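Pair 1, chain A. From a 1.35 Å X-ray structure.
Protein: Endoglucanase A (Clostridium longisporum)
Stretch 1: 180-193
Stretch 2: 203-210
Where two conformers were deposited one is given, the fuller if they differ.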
# COMPACT_ATOMS: atom_id res chain seq x y z
N VAL A 180 -17.64 10.18 -0.07
CA VAL A 180 -17.38 9.79 -1.45
C VAL A 180 -16.27 8.74 -1.54
O VAL A 180 -16.35 7.83 -2.36
CB VAL A 180 -17.12 11.01 -2.35
CG1 VAL A 180 -16.73 10.58 -3.76
CG2 VAL A 180 -18.36 11.91 -2.40
N VAL A 181 -15.25 8.82 -0.68
CA VAL A 181 -14.24 7.76 -0.66
C VAL A 181 -14.89 6.41 -0.37
O VAL A 181 -14.58 5.41 -1.02
CB VAL A 181 -13.11 8.09 0.34
CG1 VAL A 181 -12.24 6.84 0.57
CG2 VAL A 181 -12.26 9.23 -0.18
N ASN A 182 -15.79 6.36 0.62
CA ASN A 182 -16.50 5.11 0.89
C ASN A 182 -17.28 4.64 -0.33
O ASN A 182 -17.32 3.44 -0.62
CB ASN A 182 -17.46 5.28 2.07
CG ASN A 182 -16.76 5.28 3.41
OD1 ASN A 182 -15.85 4.50 3.66
ND2 ASN A 182 -17.23 6.15 4.30
N LYS A 183 -17.91 5.57 -1.05
CA LYS A 183 -18.69 5.21 -2.23
C LYS A 183 -17.80 4.70 -3.36
O LYS A 183 -18.18 3.77 -4.08
CB LYS A 183 -19.55 6.39 -2.67
CG LYS A 183 -20.65 6.72 -1.66
CD LYS A 183 -21.45 8.00 -1.95
CE LYS A 183 -22.70 8.05 -1.08
NZ LYS A 183 -23.31 9.41 -0.99
N TYR A 184 -16.63 5.31 -3.55
CA TYR A 184 -15.71 4.82 -4.57
C TYR A 184 -15.19 3.43 -4.21
O TYR A 184 -15.07 2.55 -5.08
CB TYR A 184 -14.54 5.79 -4.74
CG TYR A 184 -14.85 7.13 -5.40
CD1 TYR A 184 -16.02 7.34 -6.11
CD2 TYR A 184 -13.93 8.17 -5.31
CE1 TYR A 184 -16.27 8.56 -6.71
CE2 TYR A 184 -14.18 9.39 -5.91
CZ TYR A 184 -15.36 9.59 -6.60
OH TYR A 184 -15.64 10.80 -7.19
N ASN A 185 -14.83 3.22 -2.94
CA ASN A 185 -14.39 1.89 -2.50
C ASN A 185 -15.48 0.85 -2.76
O ASN A 185 -15.20 -0.25 -3.23
CB ASN A 185 -14.05 1.90 -1.01
CG ASN A 185 -12.71 2.53 -0.69
OD1 ASN A 185 -11.80 2.61 -1.53
ND2 ASN A 185 -12.56 2.96 0.56
N ALA A 186 -16.74 1.19 -2.42
CA ALA A 186 -17.84 0.24 -2.60
C ALA A 186 -18.07 -0.05 -4.08
O ALA A 186 -18.37 -1.19 -4.46
CB ALA A 186 -19.11 0.78 -1.96
N ALA A 187 -17.93 0.98 -4.93
CA ALA A 187 -18.12 0.79 -6.37
C ALA A 187 -17.03 -0.10 -6.95
O ALA A 187 -17.31 -0.97 -7.78
CB ALA A 187 -18.13 2.14 -7.08
N ALA A 188 -15.78 0.12 -6.53
CA ALA A 188 -14.69 -0.74 -6.98
C ALA A 188 -14.92 -2.18 -6.54
O ALA A 188 -14.73 -3.12 -7.32
CB ALA A 188 -13.37 -0.22 -6.44
N LEU A 189 -15.32 -2.38 -5.27
CA LEU A 189 -15.59 -3.72 -4.77
C LEU A 189 -16.70 -4.39 -5.57
O LEU A 189 -16.61 -5.58 -5.90
CB LEU A 189 -15.95 -3.65 -3.29
CG LEU A 189 -16.29 -4.98 -2.61
CD1 LEU A 189 -15.11 -5.92 -2.59
CD2 LEU A 189 -16.79 -4.71 -1.21
N GLU A 190 -17.78 -3.66 -5.87
CA GLU A 190 -18.88 -4.25 -6.62
C GLU A 190 -18.39 -4.74 -7.98
O GLU A 190 -18.77 -5.82 -8.43
CB GLU A 190 -20.01 -3.23 -6.79
CG GLU A 190 -21.34 -3.81 -7.23
CD GLU A 190 -21.49 -4.01 -8.73
OE1 GLU A 190 -20.76 -3.39 -9.53
OE2 GLU A 190 -22.38 -4.81 -9.10
N SER A 191 -17.55 -3.95 -8.64
CA SER A 191 -17.01 -4.34 -9.94
C SER A 191 -16.12 -5.57 -9.83
O SER A 191 -16.16 -6.45 -10.70
CB SER A 191 -16.26 -3.17 -10.56
OG SER A 191 -17.16 -2.11 -10.85
N ILE A 192 -15.30 -5.66 -8.77
CA ILE A 192 -14.47 -6.85 -8.56
C ILE A 192 -15.36 -8.08 -8.41
O ILE A 192 -15.18 -9.09 -9.10
CB ILE A 192 -13.57 -6.65 -7.32
CG1 ILE A 192 -12.51 -5.57 -7.57
CG2 ILE A 192 -12.93 -7.96 -6.91
CD1 ILE A 192 -11.86 -5.03 -6.30
N ARG A 193 -16.35 -8.00 -7.52
CA ARG A 193 -17.20 -9.15 -7.23
C ARG A 193 -18.01 -9.59 -8.44
O ARG A 193 -18.24 -10.78 -8.64
CB ARG A 193 -18.15 -8.83 -6.07
CG ARG A 193 -17.47 -8.52 -4.74
CD ARG A 193 -16.72 -9.73 -4.20
NE ARG A 193 -16.11 -9.48 -2.90
CZ ARG A 193 -14.85 -9.74 -2.58
NH1 ARG A 193 -14.00 -10.26 -3.46
NH2 ARG A 193 -14.42 -9.48 -1.36
N ALA A 203 -9.86 -11.53 -1.03
CA ALA A 203 -9.74 -10.45 -0.06
C ALA A 203 -9.52 -9.13 -0.79
O ALA A 203 -8.72 -9.05 -1.73
CB ALA A 203 -8.56 -10.73 0.87
N VAL A 204 -10.21 -8.09 -0.33
CA VAL A 204 -10.12 -6.76 -0.91
C VAL A 204 -9.85 -5.75 0.19
O VAL A 204 -10.68 -5.57 1.09
CB VAL A 204 -11.37 -6.38 -1.71
CG1 VAL A 204 -11.25 -4.95 -2.25
CG2 VAL A 204 -11.61 -7.36 -2.85
N MET A 205 -8.69 -5.10 0.13
CA MET A 205 -8.34 -3.97 0.97
C MET A 205 -8.94 -2.69 0.40
O MET A 205 -9.03 -2.52 -0.82
CB MET A 205 -6.82 -3.81 1.01
CG MET A 205 -6.11 -4.86 1.83
SD MET A 205 -4.31 -4.89 1.68
CE MET A 205 -3.91 -3.22 2.13
N MET A 206 -9.34 -1.79 1.30
CA MET A 206 -9.82 -0.48 0.89
C MET A 206 -9.47 0.53 1.96
O MET A 206 -9.55 0.21 3.15
CB MET A 206 -11.33 -0.46 0.63
CG MET A 206 -12.18 -1.00 1.75
SD MET A 206 -13.91 -1.20 1.28
CE MET A 206 -13.77 -2.18 -0.15
N PRO A 207 -9.06 1.74 1.57
CA PRO A 207 -8.53 2.69 2.55
C PRO A 207 -9.57 3.63 3.14
O PRO A 207 -10.65 3.87 2.59
CB PRO A 207 -7.55 3.52 1.71
CG PRO A 207 -8.19 3.54 0.35
CD PRO A 207 -8.81 2.18 0.19
N THR A 208 -9.21 4.17 4.30
CA THR A 208 -9.80 5.39 4.79
C THR A 208 -9.41 6.55 3.88
O THR A 208 -8.56 6.43 3.00
CB THR A 208 -9.26 5.69 6.18
OG1 THR A 208 -7.84 5.77 6.07
CG2 THR A 208 -9.62 4.62 7.19
N TYR A 209 -10.04 7.71 4.09
CA TYR A 209 -9.61 8.93 3.42
C TYR A 209 -8.12 9.14 3.67
O TYR A 209 -7.65 9.12 4.81
CB TYR A 209 -10.43 10.11 3.93
CG TYR A 209 -10.06 11.47 3.35
CD1 TYR A 209 -10.82 12.06 2.35
CD2 TYR A 209 -8.96 12.17 3.83
CE1 TYR A 209 -10.48 13.30 1.83
CE2 TYR A 209 -8.61 13.41 3.32
CZ TYR A 209 -9.38 13.97 2.32
OH TYR A 209 -9.05 15.21 1.80
N ALA A 210 -7.37 9.33 2.58
CA ALA A 210 -5.92 9.54 2.59
C ALA A 210 -5.15 8.36 3.18
O ALA A 210 -3.95 8.47 3.44
CB ALA A 210 -5.52 10.84 3.30
O HOH W 1 -12.98 5.08 3.69

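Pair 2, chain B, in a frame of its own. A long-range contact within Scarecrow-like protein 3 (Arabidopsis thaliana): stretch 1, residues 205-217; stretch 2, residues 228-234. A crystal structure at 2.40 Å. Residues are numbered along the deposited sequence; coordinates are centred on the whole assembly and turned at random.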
# COMPACT_ATOMS: atom_id res chain seq x y z
N GLN B 205 -16.91 6.92 6.73
CA GLN B 205 -15.71 7.71 7.00
C GLN B 205 -16.12 9.11 7.43
O GLN B 205 -16.86 9.79 6.72
CB GLN B 205 -14.81 7.76 5.76
CG GLN B 205 -14.20 6.42 5.39
CD GLN B 205 -13.61 6.39 3.99
OE1 GLN B 205 -13.61 7.40 3.29
NE2 GLN B 205 -13.10 5.23 3.59
N LYS B 206 -15.64 9.53 8.61
CA LYS B 206 -16.00 10.84 9.14
C LYS B 206 -15.55 11.96 8.22
O LYS B 206 -16.31 12.91 7.98
CB LYS B 206 -15.40 11.03 10.53
CG LYS B 206 -16.42 10.98 11.66
CD LYS B 206 -16.16 12.05 12.70
CE LYS B 206 -16.98 13.30 12.43
NZ LYS B 206 -18.36 13.19 12.98
N GLU B 207 -14.32 11.88 7.70
CA GLU B 207 -13.78 12.95 6.88
C GLU B 207 -14.65 13.24 5.66
O GLU B 207 -14.77 14.40 5.24
CB GLU B 207 -12.36 12.61 6.43
CG GLU B 207 -11.39 12.30 7.57
CD GLU B 207 -11.41 10.84 7.98
OE1 GLU B 207 -10.37 10.35 8.48
OE2 GLU B 207 -12.45 10.17 7.80
N VAL B 208 -15.28 12.21 5.10
CA VAL B 208 -16.18 12.42 3.97
C VAL B 208 -17.42 13.19 4.42
O VAL B 208 -17.90 14.08 3.72
CB VAL B 208 -16.56 11.07 3.33
CG1 VAL B 208 -17.48 11.27 2.15
CG2 VAL B 208 -15.30 10.32 2.91
N LEU B 209 -17.95 12.86 5.60
CA LEU B 209 -19.12 13.56 6.11
C LEU B 209 -18.79 14.97 6.57
O LEU B 209 -19.63 15.87 6.47
CB LEU B 209 -19.76 12.75 7.25
CG LEU B 209 -20.32 11.39 6.84
CD1 LEU B 209 -20.48 10.49 8.05
CD2 LEU B 209 -21.64 11.55 6.11
N GLU B 210 -17.57 15.19 7.08
CA GLU B 210 -17.17 16.53 7.49
C GLU B 210 -17.10 17.47 6.30
O GLU B 210 -17.54 18.62 6.39
CB GLU B 210 -15.83 16.48 8.22
CG GLU B 210 -15.82 15.64 9.49
CD GLU B 210 -14.47 15.63 10.17
OE1 GLU B 210 -14.41 15.32 11.37
OE2 GLU B 210 -13.46 15.94 9.49
N GLN B 211 -16.53 17.01 5.18
CA GLN B 211 -16.43 17.87 4.01
C GLN B 211 -17.80 18.17 3.42
O GLN B 211 -18.08 19.31 3.04
CB GLN B 211 -15.52 17.22 2.96
CG GLN B 211 -14.07 17.07 3.40
CD GLN B 211 -13.18 16.57 2.28
OE1 GLN B 211 -12.04 16.16 2.52
NE2 GLN B 211 -13.69 16.60 1.05
N MET B 212 -18.66 17.16 3.32
CA MET B 212 -20.01 17.40 2.81
C MET B 212 -20.78 18.35 3.71
O MET B 212 -21.39 19.32 3.24
CB MET B 212 -20.76 16.08 2.66
CG MET B 212 -22.25 16.27 2.45
SD MET B 212 -23.10 14.79 1.88
CE MET B 212 -22.19 14.43 0.39
N ALA B 213 -20.75 18.10 5.02
CA ALA B 213 -21.45 18.96 5.97
C ALA B 213 -20.97 20.40 5.85
O ALA B 213 -21.78 21.33 5.80
CB ALA B 213 -21.26 18.44 7.39
N HIS B 214 -19.65 20.60 5.81
CA HIS B 214 -19.11 21.95 5.69
C HIS B 214 -19.57 22.62 4.41
O HIS B 214 -19.95 23.80 4.41
CB HIS B 214 -17.58 21.91 5.76
CG HIS B 214 -16.93 23.24 5.51
ND1 HIS B 214 -16.52 23.64 4.26
CD2 HIS B 214 -16.63 24.25 6.35
CE1 HIS B 214 -15.99 24.85 4.34
NE2 HIS B 214 -16.04 25.24 5.60
N ARG B 215 -19.54 21.89 3.29
CA ARG B 215 -19.90 22.50 2.01
C ARG B 215 -21.39 22.78 1.93
O ARG B 215 -21.80 23.80 1.38
CB ARG B 215 -19.47 21.60 0.85
CG ARG B 215 -19.34 22.32 -0.48
CD ARG B 215 -17.94 22.15 -1.06
NE ARG B 215 -17.94 22.26 -2.52
CZ ARG B 215 -17.98 21.22 -3.35
NH1 ARG B 215 -18.02 19.99 -2.87
NH2 ARG B 215 -17.98 21.42 -4.66
N LEU B 216 -22.22 21.88 2.47
CA LEU B 216 -23.66 22.08 2.39
C LEU B 216 -24.13 23.21 3.30
O LEU B 216 -24.95 24.04 2.89
CB LEU B 216 -24.39 20.78 2.74
CG LEU B 216 -24.18 19.61 1.78
CD1 LEU B 216 -25.13 18.46 2.10
CD2 LEU B 216 -24.33 20.06 0.33
N ILE B 217 -23.61 23.28 4.53
CA ILE B 217 -23.98 24.37 5.43
C ILE B 217 -23.51 25.70 4.87
O ILE B 217 -24.21 26.71 4.96
CB ILE B 217 -23.41 24.12 6.84
CG1 ILE B 217 -24.00 22.85 7.45
CG2 ILE B 217 -23.69 25.31 7.75
CD1 ILE B 217 -23.50 22.56 8.85
N GLN B 228 -30.60 21.64 7.76
CA GLN B 228 -29.97 20.84 8.81
C GLN B 228 -29.35 19.61 8.18
O GLN B 228 -29.98 18.94 7.35
CB GLN B 228 -30.99 20.44 9.89
CG GLN B 228 -30.38 19.74 11.09
CD GLN B 228 -31.37 19.56 12.22
OE1 GLN B 228 -32.54 19.92 12.10
NE2 GLN B 228 -30.91 19.00 13.33
N PHE B 229 -28.11 19.32 8.57
CA PHE B 229 -27.40 18.12 8.12
C PHE B 229 -26.95 17.36 9.35
O PHE B 229 -26.17 17.87 10.15
CB PHE B 229 -26.21 18.49 7.24
CG PHE B 229 -25.40 17.30 6.79
CD1 PHE B 229 -24.34 16.83 7.56
CD2 PHE B 229 -25.69 16.65 5.60
CE1 PHE B 229 -23.60 15.74 7.15
CE2 PHE B 229 -24.94 15.56 5.19
CZ PHE B 229 -23.90 15.11 5.97
N ASN B 230 -27.44 16.13 9.50
CA ASN B 230 -26.99 15.25 10.57
C ASN B 230 -26.24 14.07 9.96
O ASN B 230 -26.83 13.30 9.19
CB ASN B 230 -28.16 14.77 11.43
CG ASN B 230 -29.25 14.10 10.62
OD1 ASN B 230 -29.42 14.37 9.43
ND2 ASN B 230 -30.01 13.22 11.27
N PRO B 231 -24.95 13.92 10.24
CA PRO B 231 -24.21 12.79 9.70
C PRO B 231 -24.51 11.51 10.47
O PRO B 231 -24.86 11.53 11.65
CB PRO B 231 -22.74 13.21 9.89
CG PRO B 231 -22.78 14.09 11.09
CD PRO B 231 -24.09 14.83 11.03
N VAL B 232 -24.37 10.39 9.77
CA VAL B 232 -24.53 9.06 10.35
C VAL B 232 -23.32 8.24 9.93
O VAL B 232 -23.20 7.85 8.76
CB VAL B 232 -25.83 8.38 9.92
CG1 VAL B 232 -25.87 6.95 10.44
CG2 VAL B 232 -27.04 9.16 10.42
N VAL B 233 -22.41 7.99 10.87
CA VAL B 233 -21.21 7.21 10.62
C VAL B 233 -21.56 5.74 10.81
O VAL B 233 -21.75 5.28 11.94
CB VAL B 233 -20.06 7.63 11.54
CG1 VAL B 233 -18.85 6.72 11.32
CG2 VAL B 233 -19.68 9.08 11.30
N SER B 234 -21.65 5.00 9.70
CA SER B 234 -22.00 3.59 9.75
C SER B 234 -21.77 2.96 8.39
O SER B 234 -21.92 3.62 7.35
CB SER B 234 -23.46 3.39 10.18
OG SER B 234 -23.89 2.07 9.89

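At one matched position of the helix, pair 1 places an asparagine and pair 2 a leucine, and the chemistry of the contact changes with it. N185(A) reaches across to the strand and donates a hydrogen bond from ND2 to the backbone O of P207(A), 2.9 Å away; L209(B), whose side-chain centre falls only 0.7 Å from that of the asparagine after superposition, packs its CD1 3.9 Å from O of V232(B), the matching residue, without any polar bond. No hydrogen bond crosses between the stretches of pair 2.

The frame beneath this difference is nearly constant. In each pair a helix lies against a strand running almost antiparallel to it, at 168° in pair 1 and 169° in pair 2, with axes approaching to 8.9 and 9.0 Å. Fourteen central residues superpose with an RMSD of 0.8 Å, and the area buried between the stretches is similar, 437 and 419 Å².

Within that frame, the two pairs distribute bulk differently. Where pair 1 has L189(A) facing V204(A), pair 2 has A213(B) facing F229(B): the large residue sits on the helix in one case and on the strand in the other. In pair 1 the leucine bridges two strand residues, its CD1 lying 3.8 Å from CG2 of V204(A) and its CD2 4.1 Å from CE of M206(A). In pair 2 the short alanine lets the ring come close, with CB of A213(B) 3.5 Å from CD1 of F229(B) and the alanine CA over one face of the ring. The phenylalanine also meets M212(B), SD to CE2 at 3.9 Å, at a position where A188(A) makes no contact in pair 1. One turn beyond the alanine, L216(B) places CD1 4.0 Å from CD2 of F229(B); its match, I192(A), brings CD1 to 4.1 Å from CG1 of V204(A).

M206(A) and P231(B) coincide on the strand, and both point toward the helix. CB of the methionine lies 3.5 Å from CG of N185(A), while CB of the proline lies 4.0 Å from CD1 of L209(B). That same CD1 is 3.6 Å from CG2 of V233(B), which extends the apolar contact of pair 2. Pair 1 adds water instead: one molecule donates to OD1 of N182(A) at 2.9 Å and to O of P207(A) at 2.8 Å, so this carbonyl accepts from both water and asparagine. The general lesson is that a helix-strand spacing can be conserved while bulk and polarity are redistributed across it.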